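Local coordinates for ABC transporter sugar binding protein (Xanthomonas axonopodis pv. citri, PDB 3UOR), which probably binds maltose or related sugars in the periplasm and delivers them to an ABC transporter for uptake, at residues T92-F97 with D101-M106; E72-A77 with C87-T92; L305-F308 with H313-A316. One frame throughout, in Å; residues are numbered along the deposited sequence.

Interaction 1 (T92-F97 with D101-M106)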
loop_
_atom_site.group_PDB
_atom_site.type_symbol
_atom_site.label_atom_id
_atom_site.label_comp_id
_atom_site.label_asym_id
_atom_site.label_seq_id
_atom_site.Cartn_x
_atom_site.Cartn_y
_atom_site.Cartn_z
ATOM N N THR A 92 -6.951 2.894 4.524
ATOM C CA THR A 92 -7.890 1.859 4.961
ATOM C C THR A 92 -8.678 2.341 6.186
ATOM O O THR A 92 -9.652 1.716 6.596
ATOM C CB THR A 92 -7.214 0.486 5.251
ATOM O OG1 THR A 92 -6.159 0.659 6.185
ATOM C CG2 THR A 92 -6.645 -0.119 3.982
ATOM N N TRP A 93 -8.253 3.468 6.748
ATOM C CA TRP A 93 -8.964 4.112 7.845
ATOM C C TRP A 93 -10.142 4.961 7.375
ATOM O O TRP A 93 -11.020 5.272 8.162
ATOM C CB TRP A 93 -8.017 4.999 8.653
ATOM C CG TRP A 93 -6.970 4.246 9.378
ATOM C CD1 TRP A 93 -6.724 2.907 9.299
ATOM C CD2 TRP A 93 -6.014 4.777 10.302
ATOM N NE1 TRP A 93 -5.673 2.573 10.114
ATOM C CE2 TRP A 93 -5.222 3.703 10.743
ATOM C CE3 TRP A 93 -5.755 6.052 10.798
ATOM C CZ2 TRP A 93 -4.193 3.866 11.652
ATOM C CZ3 TRP A 93 -4.736 6.212 11.698
ATOM C CH2 TRP A 93 -3.967 5.126 12.121
ATOM N N LEU A 94 -10.157 5.359 6.108
ATOM C CA LEU A 94 -11.215 6.247 5.600
ATOM C C LEU A 94 -12.636 5.746 5.866
ATOM O O LEU A 94 -13.475 6.516 6.329
ATOM C CB LEU A 94 -11.051 6.488 4.101
ATOM C CG LEU A 94 -10.651 7.873 3.620
ATOM C CD1 LEU A 94 -9.428 8.352 4.365
ATOM C CD2 LEU A 94 -10.385 7.819 2.136
ATOM N N PRO A 95 -12.923 4.465 5.544
ATOM C CA PRO A 95 -14.307 4.002 5.681
ATOM C C PRO A 95 -14.813 4.188 7.101
ATOM O O PRO A 95 -15.962 4.557 7.299
ATOM C CB PRO A 95 -14.209 2.520 5.335
ATOM C CG PRO A 95 -13.087 2.447 4.382
ATOM C CD PRO A 95 -12.075 3.432 4.922
ATOM N N GLU A 96 -13.953 3.964 8.081
ATOM C CA GLU A 96 -14.344 4.151 9.464
ATOM C C GLU A 96 -14.654 5.607 9.785
ATOM O O GLU A 96 -15.722 5.911 10.322
ATOM C CB GLU A 96 -13.280 3.619 10.423
ATOM C CG GLU A 96 -13.672 3.825 11.888
ATOM C CD GLU A 96 -12.746 3.110 12.853
ATOM O OE1 GLU A 96 -11.796 2.441 12.385
ATOM O OE2 GLU A 96 -12.971 3.213 14.078
ATOM N N PHE A 97 -13.731 6.514 9.474
ATOM C CA PHE A 97 -13.981 7.917 9.782
ATOM C C PHE A 97 -15.106 8.511 8.934
ATOM O O PHE A 97 -15.797 9.431 9.369
ATOM C CB PHE A 97 -12.687 8.732 9.747
ATOM C CG PHE A 97 -11.767 8.397 10.885
ATOM C CD1 PHE A 97 -11.807 9.125 12.066
ATOM C CD2 PHE A 97 -10.906 7.319 10.799
ATOM C CE1 PHE A 97 -10.978 8.795 13.141
ATOM C CE2 PHE A 97 -10.068 6.977 11.875
ATOM C CZ PHE A 97 -10.109 7.713 13.042
ATOM N N ASP A 101 -19.112 9.723 10.164
ATOM C CA ASP A 101 -19.496 11.072 9.736
ATOM C C ASP A 101 -18.569 12.187 10.257
ATOM O O ASP A 101 -19.026 13.266 10.627
ATOM C CB ASP A 101 -20.963 11.365 10.103
ATOM C CG ASP A 101 -21.496 12.637 9.445
ATOM O OD1 ASP A 101 -21.142 12.910 8.274
ATOM O OD2 ASP A 101 -22.280 13.366 10.101
ATOM N N THR A 102 -17.263 11.948 10.263
ATOM C CA THR A 102 -16.323 12.981 10.690
ATOM C C THR A 102 -15.652 13.679 9.511
ATOM O O THR A 102 -14.895 14.643 9.687
ATOM C CB THR A 102 -15.194 12.387 11.540
ATOM O OG1 THR A 102 -14.422 11.472 10.736
ATOM C CG2 THR A 102 -15.764 11.666 12.757
ATOM N N LEU A 103 -15.887 13.182 8.307
ATOM C CA LEU A 103 -15.055 13.623 7.195
ATOM C C LEU A 103 -15.826 14.535 6.252
ATOM O O LEU A 103 -16.959 14.232 5.862
ATOM C CB LEU A 103 -14.505 12.430 6.411
ATOM C CG LEU A 103 -13.568 11.460 7.124
ATOM C CD1 LEU A 103 -13.128 10.369 6.162
ATOM C CD2 LEU A 103 -12.362 12.186 7.697
ATOM N N GLU A 104 -15.195 15.638 5.872
ATOM C CA GLU A 104 -15.796 16.574 4.941
ATOM C C GLU A 104 -15.807 15.983 3.539
ATOM O O GLU A 104 -14.760 15.561 3.044
ATOM C CB GLU A 104 -14.983 17.865 4.933
ATOM C CG GLU A 104 -15.459 18.880 3.916
ATOM C CD GLU A 104 -16.674 19.660 4.400
ATOM O OE1 GLU A 104 -17.079 19.491 5.571
ATOM O OE2 GLU A 104 -17.209 20.447 3.603
ATOM N N PRO A 105 -16.980 15.957 2.884
ATOM C CA PRO A 105 -17.017 15.515 1.483
ATOM C C PRO A 105 -16.094 16.386 0.640
ATOM O O PRO A 105 -16.137 17.607 0.757
ATOM C CB PRO A 105 -18.471 15.752 1.073
ATOM C CG PRO A 105 -19.241 15.732 2.395
ATOM C CD PRO A 105 -18.306 16.360 3.382
ATOM N N MET A 106 -15.278 15.765 -0.201
ATOM C CA MET A 106 -14.235 16.477 -0.903
ATOM C C MET A 106 -14.602 16.846 -2.327
ATOM O O MET A 106 -13.939 17.679 -2.930
ATOM C CB MET A 106 -12.955 15.650 -0.931
ATOM C CG MET A 106 -12.243 15.576 0.397
ATOM S SD MET A 106 -11.540 17.175 0.808
ATOM C CE MET A 106 -12.729 17.649 2.000
#

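Interaction 2 (E72-A77 with C87-T92)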
loop_
_atom_site.group_PDB
_atom_site.type_symbol
_atom_site.label_atom_id
_atom_site.label_comp_id
_atom_site.label_asym_id
_atom_site.label_seq_id
_atom_site.Cartn_x
_atom_site.Cartn_y
_atom_site.Cartn_z
ATOM N N GLU A 72 -6.034 5.915 18.094
ATOM C CA GLU A 72 -6.636 6.239 19.381
ATOM C C GLU A 72 -6.741 7.737 19.562
ATOM O O GLU A 72 -7.776 8.248 19.992
ATOM C CB GLU A 72 -5.815 5.673 20.534
ATOM C CG GLU A 72 -6.154 4.251 20.914
ATOM C CD GLU A 72 -5.463 3.828 22.196
ATOM O OE1 GLU A 72 -5.566 4.572 23.198
ATOM O OE2 GLU A 72 -4.817 2.756 22.198
ATOM N N LYS A 73 -5.661 8.448 19.261
ATOM C CA LYS A 73 -5.669 9.886 19.474
ATOM C C LYS A 73 -6.821 10.536 18.697
ATOM O O LYS A 73 -7.413 11.516 19.151
ATOM C CB LYS A 73 -4.319 10.507 19.103
ATOM C CG LYS A 73 -4.278 12.018 19.296
ATOM C CD LYS A 73 -2.863 12.547 19.459
ATOM C CE LYS A 73 -2.884 13.929 20.106
ATOM N NZ LYS A 73 -1.527 14.440 20.454
ATOM N N LEU A 74 -7.147 9.962 17.540
ATOM C CA LEU A 74 -8.172 10.515 16.660
ATOM C C LEU A 74 -9.575 10.214 17.157
ATOM O O LEU A 74 -10.385 11.126 17.303
ATOM C CB LEU A 74 -7.998 9.999 15.235
ATOM C CG LEU A 74 -6.960 10.754 14.399
ATOM C CD1 LEU A 74 -6.643 9.984 13.123
ATOM C CD2 LEU A 74 -7.424 12.178 14.086
ATOM N N LEU A 75 -9.871 8.942 17.404
ATOM C CA LEU A 75 -11.134 8.570 18.028
ATOM C C LEU A 75 -11.329 9.387 19.302
ATOM O O LEU A 75 -12.420 9.884 19.577
ATOM C CB LEU A 75 -11.160 7.077 18.356
ATOM C CG LEU A 75 -11.205 6.132 17.159
ATOM C CD1 LEU A 75 -11.340 4.697 17.639
ATOM C CD2 LEU A 75 -12.359 6.505 16.242
ATOM N N THR A 76 -10.249 9.532 20.063
ATOM C CA THR A 76 -10.262 10.312 21.294
ATOM C C THR A 76 -10.532 11.795 21.042
ATOM O O THR A 76 -11.433 12.378 21.648
ATOM C CB THR A 76 -8.937 10.150 22.065
ATOM O OG1 THR A 76 -8.907 8.861 22.698
ATOM C CG2 THR A 76 -8.789 11.248 23.116
ATOM N N ALA A 77 -9.746 12.403 20.157
ATOM C CA ALA A 77 -9.944 13.806 19.812
ATOM C C ALA A 77 -11.347 14.030 19.260
ATOM O O ALA A 77 -11.950 15.079 19.486
ATOM C CB ALA A 77 -8.900 14.265 18.812
ATOM N N CYS A 87 -5.697 16.333 8.162
ATOM C CA CYS A 87 -5.133 15.131 8.751
ATOM C C CYS A 87 -4.717 14.120 7.693
ATOM O O CYS A 87 -5.444 13.868 6.723
ATOM C CB CYS A 87 -6.139 14.496 9.711
ATOM S SG CYS A 87 -5.468 13.150 10.712
ATOM N N GLN A 88 -3.543 13.537 7.899
ATOM C CA GLN A 88 -3.089 12.400 7.115
ATOM C C GLN A 88 -3.811 11.151 7.628
ATOM O O GLN A 88 -3.788 10.865 8.830
ATOM C CB GLN A 88 -1.582 12.217 7.299
ATOM C CG GLN A 88 -1.057 10.934 6.706
ATOM C CD GLN A 88 0.369 10.631 7.100
ATOM O OE1 GLN A 88 1.010 11.401 7.813
ATOM N NE2 GLN A 88 0.881 9.491 6.630
ATOM N N LEU A 89 -4.459 10.416 6.731
ATOM C CA LEU A 89 -5.184 9.202 7.117
ATOM C C LEU A 89 -4.745 8.042 6.245
ATOM O O LEU A 89 -4.851 8.106 5.014
ATOM C CB LEU A 89 -6.695 9.397 6.954
ATOM C CG LEU A 89 -7.610 9.102 8.138
ATOM C CD1 LEU A 89 -7.122 9.800 9.385
ATOM C CD2 LEU A 89 -9.018 9.526 7.820
ATOM N N GLY A 90 -4.243 6.983 6.866
ATOM C CA GLY A 90 -4.018 5.743 6.134
ATOM C C GLY A 90 -5.288 5.426 5.373
ATOM O O GLY A 90 -6.401 5.547 5.906
ATOM N N ASN A 91 -5.165 5.036 4.118
ATOM C CA ASN A 91 -6.388 4.981 3.334
ATOM C C ASN A 91 -7.349 3.827 3.660
ATOM O O ASN A 91 -8.456 3.797 3.148
ATOM C CB ASN A 91 -6.123 5.176 1.834
ATOM C CG ASN A 91 -5.220 4.142 1.280
ATOM O OD1 ASN A 91 -5.051 3.093 1.891
ATOM N ND2 ASN A 91 -4.614 4.419 0.117
ATOM N N THR A 92 -6.951 2.894 4.524
ATOM C CA THR A 92 -7.890 1.859 4.961
ATOM C C THR A 92 -8.678 2.341 6.186
ATOM O O THR A 92 -9.652 1.716 6.596
ATOM C CB THR A 92 -7.214 0.486 5.251
ATOM O OG1 THR A 92 -6.159 0.659 6.185
ATOM C CG2 THR A 92 -6.645 -0.119 3.982
#

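Interaction 3 (L305-F308 with H313-A316)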
loop_
_atom_site.group_PDB
_atom_site.type_symbol
_atom_site.label_atom_id
_atom_site.label_comp_id
_atom_site.label_asym_id
_atom_site.label_seq_id
_atom_site.Cartn_x
_atom_site.Cartn_y
_atom_site.Cartn_z
ATOM N N LEU A 305 -5.242 12.691 2.402
ATOM C CA LEU A 305 -5.430 13.857 3.237
ATOM C C LEU A 305 -6.921 14.109 3.327
ATOM O O LEU A 305 -7.618 14.033 2.320
ATOM C CB LEU A 305 -4.740 15.078 2.620
ATOM C CG LEU A 305 -3.212 14.999 2.724
ATOM C CD1 LEU A 305 -2.568 15.829 1.639
ATOM C CD2 LEU A 305 -2.724 15.431 4.109
ATOM N N VAL A 306 -7.402 14.419 4.526
ATOM C CA VAL A 306 -8.815 14.725 4.745
ATOM C C VAL A 306 -8.975 16.027 5.516
ATOM O O VAL A 306 -8.051 16.490 6.189
ATOM C CB VAL A 306 -9.508 13.631 5.593
ATOM C CG1 VAL A 306 -9.367 12.282 4.935
ATOM C CG2 VAL A 306 -8.901 13.599 6.984
ATOM N N ILE A 307 -10.157 16.614 5.400
ATOM C CA ILE A 307 -10.534 17.762 6.207
ATOM C C ILE A 307 -11.624 17.255 7.152
ATOM O O ILE A 307 -12.624 16.674 6.710
ATOM C CB ILE A 307 -11.080 18.904 5.323
ATOM C CG1 ILE A 307 -10.029 19.354 4.300
ATOM C CG2 ILE A 307 -11.537 20.084 6.175
ATOM C CD1 ILE A 307 -10.493 20.515 3.417
ATOM N N PHE A 308 -11.424 17.412 8.453
ATOM C CA PHE A 308 -12.482 17.026 9.384
ATOM C C PHE A 308 -13.610 18.052 9.329
ATOM O O PHE A 308 -13.360 19.258 9.245
ATOM C CB PHE A 308 -11.942 16.876 10.796
ATOM C CG PHE A 308 -11.073 15.669 10.973
ATOM C CD1 PHE A 308 -9.719 15.803 11.222
ATOM C CD2 PHE A 308 -11.605 14.406 10.854
ATOM C CE1 PHE A 308 -8.910 14.693 11.375
ATOM C CE2 PHE A 308 -10.806 13.278 11.001
ATOM C CZ PHE A 308 -9.455 13.425 11.262
ATOM N N HIS A 313 -11.813 26.392 9.565
ATOM C CA HIS A 313 -11.142 26.957 8.403
ATOM C C HIS A 313 -11.003 25.900 7.328
ATOM O O HIS A 313 -9.918 25.358 7.114
ATOM C CB HIS A 313 -9.757 27.466 8.790
ATOM C CG HIS A 313 -9.682 27.999 10.183
ATOM N ND1 HIS A 313 -10.015 29.298 10.501
ATOM C CD2 HIS A 313 -9.324 27.403 11.347
ATOM C CE1 HIS A 313 -9.862 29.480 11.801
ATOM N NE2 HIS A 313 -9.445 28.347 12.337
ATOM N N LYS A 314 -12.103 25.604 6.652
ATOM C CA LYS A 314 -12.081 24.559 5.645
ATOM C C LYS A 314 -11.388 25.021 4.373
ATOM O O LYS A 314 -10.676 24.251 3.731
ATOM C CB LYS A 314 -13.491 24.032 5.385
ATOM C CG LYS A 314 -13.967 23.180 6.542
ATOM C CD LYS A 314 -15.410 22.736 6.419
ATOM C CE LYS A 314 -15.848 22.063 7.718
ATOM N NZ LYS A 314 -17.165 21.390 7.609
ATOM N N ASP A 315 -11.552 26.292 4.028
ATOM C CA ASP A 315 -10.986 26.796 2.787
ATOM C C ASP A 315 -9.472 26.966 2.871
ATOM O O ASP A 315 -8.769 26.740 1.884
ATOM C CB ASP A 315 -11.673 28.103 2.375
ATOM C CG ASP A 315 -13.191 27.978 2.349
ATOM O OD1 ASP A 315 -13.706 27.062 1.662
ATOM O OD2 ASP A 315 -13.864 28.788 3.027
ATOM N N ALA A 316 -8.967 27.377 4.034
ATOM C CA ALA A 316 -7.521 27.463 4.234
ATOM C C ALA A 316 -7.009 26.043 4.194
ATOM O O ALA A 316 -5.980 25.751 3.589
ATOM C CB ALA A 316 -7.186 28.102 5.577
#

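Interaction 1 (T92-F97 with D101-M106)
Thr102 closes on Phe97 from just beyond the end of helix 94-99. CB lies 3.7 Å from Phe97 O. From there OG1 turns in between the backbone N and the carbonyl carbon (chi1 64°) and donates a hydrogen bond of 2.8 Å to Phe97 O. The hydroxyl comes in at a C=O...donor angle of 116°, above the carbonyl plane. It also lies 3.4 Å from Phe97 CB and near the plane of the ring, at its edge, with 3.8 Å between OG1 and Phe97 CD1. The threonine also packs on Phe78 of helix 67-79.

Thr102 N gives the same carbonyl oxygen a second bond, 3.0 Å from Thr102 N to Phe97 O and nearly straight at 167°. This is one of the two backward bonds of the Schellman motif that closes the helix, with Asp101 taking the positive phi that turns the chain; its carboxylate forms a salt bridge with Lys309. One oxygen is thus gripped by two donors of a single residue.

Leu103 packs beside it, CG 3.9 Å from Phe97 CB, and CD1 reaches back along the helix to within 3.9 Å of Leu94 O. Leu103 CD1 and Leu94 CG, 4.3 Å apart, make a looser apolar contact, with Val306 of strand 303-307 packing against both leucines.

Interaction 2 (E72-A77 with C87-T92)
Leu74 meets the strand 87-90 with the two ends of its fork, and the contact between the segments is wholly apolar. CD1 is 3.8 Å from CD1 of Leu89, the two leucines meeting at a slant through one methyl each. CD2 goes to Cys87, where it lies 4.0 Å from SG. The sulfur is also 4.1 Å from Leu74 CD1, which places it against both prongs of the fork rather than against a single methyl. Cys87 swings its SG to the position anti to the backbone N (chi1 -171°), extending the thiol toward the helix. Leu89 bridges the gap differently: its CB does not head for the helix, but the end of the side chain bends nearer and offers CD1.

Other apolar groups close around this small patch. Trp35 of strand 30-36 and Phe308 each touch both Leu74 and Cys87, while Leu89 also packs on Leu94 and Val306.

No hydrogen bond crosses between the two segments; the polar bonds nearby build the sheet instead. The strand is held there by backbone bonds between Gln88 and Trp35 on one flank and between Leu89 and Ser304 on the other.

Helix 67-79 leaves parallel strand 58-64 and leads over strand 30-36 to strand 86-90, so Leu74 is on the helix of a beta-alpha-beta crossover and points from it onto the sheet. With antiparallel strand 303-307 next to 86-90, the strand order is that of a lobe of a class II periplasmic binding protein.

Interaction 3 (L305-F308 with H313-A316)
Ile307 and Lys314 cross obliquely where the chain leaves strand 303-307 and, after a short loop, enters helix 314-324. His313 comes first, at the N-cap position of the helix. Its carbonyl accepts a hydrogen bond from Ser317 OG in the first turn, and its side chain packs on Thr30 rather than on the strand residues of this contact.

Lys314 does the work. Its CG, turned to the side of the backbone N (chi1 -73°), lies 4.0 Å from CG2 of Ile307. The longer branch of the isoleucine goes past this point to the helix backbone, bringing CD1 within 3.8 Å of Lys314 O. Ile307 therefore spreads its two branches, one against the lysine's aliphatic stem and one against its main chain. Beyond CG the lysine is extended, and CE passes 4.0 Å from Phe308 O. That reach takes NZ to Lys309 O, to which it is hydrogen-bonded, and to Glu104, its salt-bridge partner. The carboxylate would be expected to favour the charged form of the amine.

Ala316, a half-turn further, touches Val32 of strand 30-36. Strand 303-307 runs antiparallel between strands 86-90 and 134-150; helix 314-324 lies along the face bearing Leu305 and Ile307, both of which touch Ile321, while Val306 and Phe308 pack against strand 86-90 and Leu103.

Overall arrangement
The three contacts are structural packing within one lobe and close on each other. Interactions 1 and 2 have centres about 9 Å apart and share Thr92, the chain passing from strand 86-90 through a short loop into helix 94-99; Phe97 CZ meets Leu74 CB at 3.8 Å. Interaction 3 lies about 12 Å from interaction 1 and about 14 Å from interaction 2, centre to centre. It reaches interaction 1 through a probable hydrogen bond of 2.9 Å from Glu104 N to Ile307 O, and interaction 2 through neighbouring strands, with Cys87 O 3.0 Å from Val306 N. Helices 67-79 and 314-324 cover opposite faces of one sheet: Ile307 meets the latter, while Val306 turns to Leu89 and Leu94 and Phe308 to Leu74.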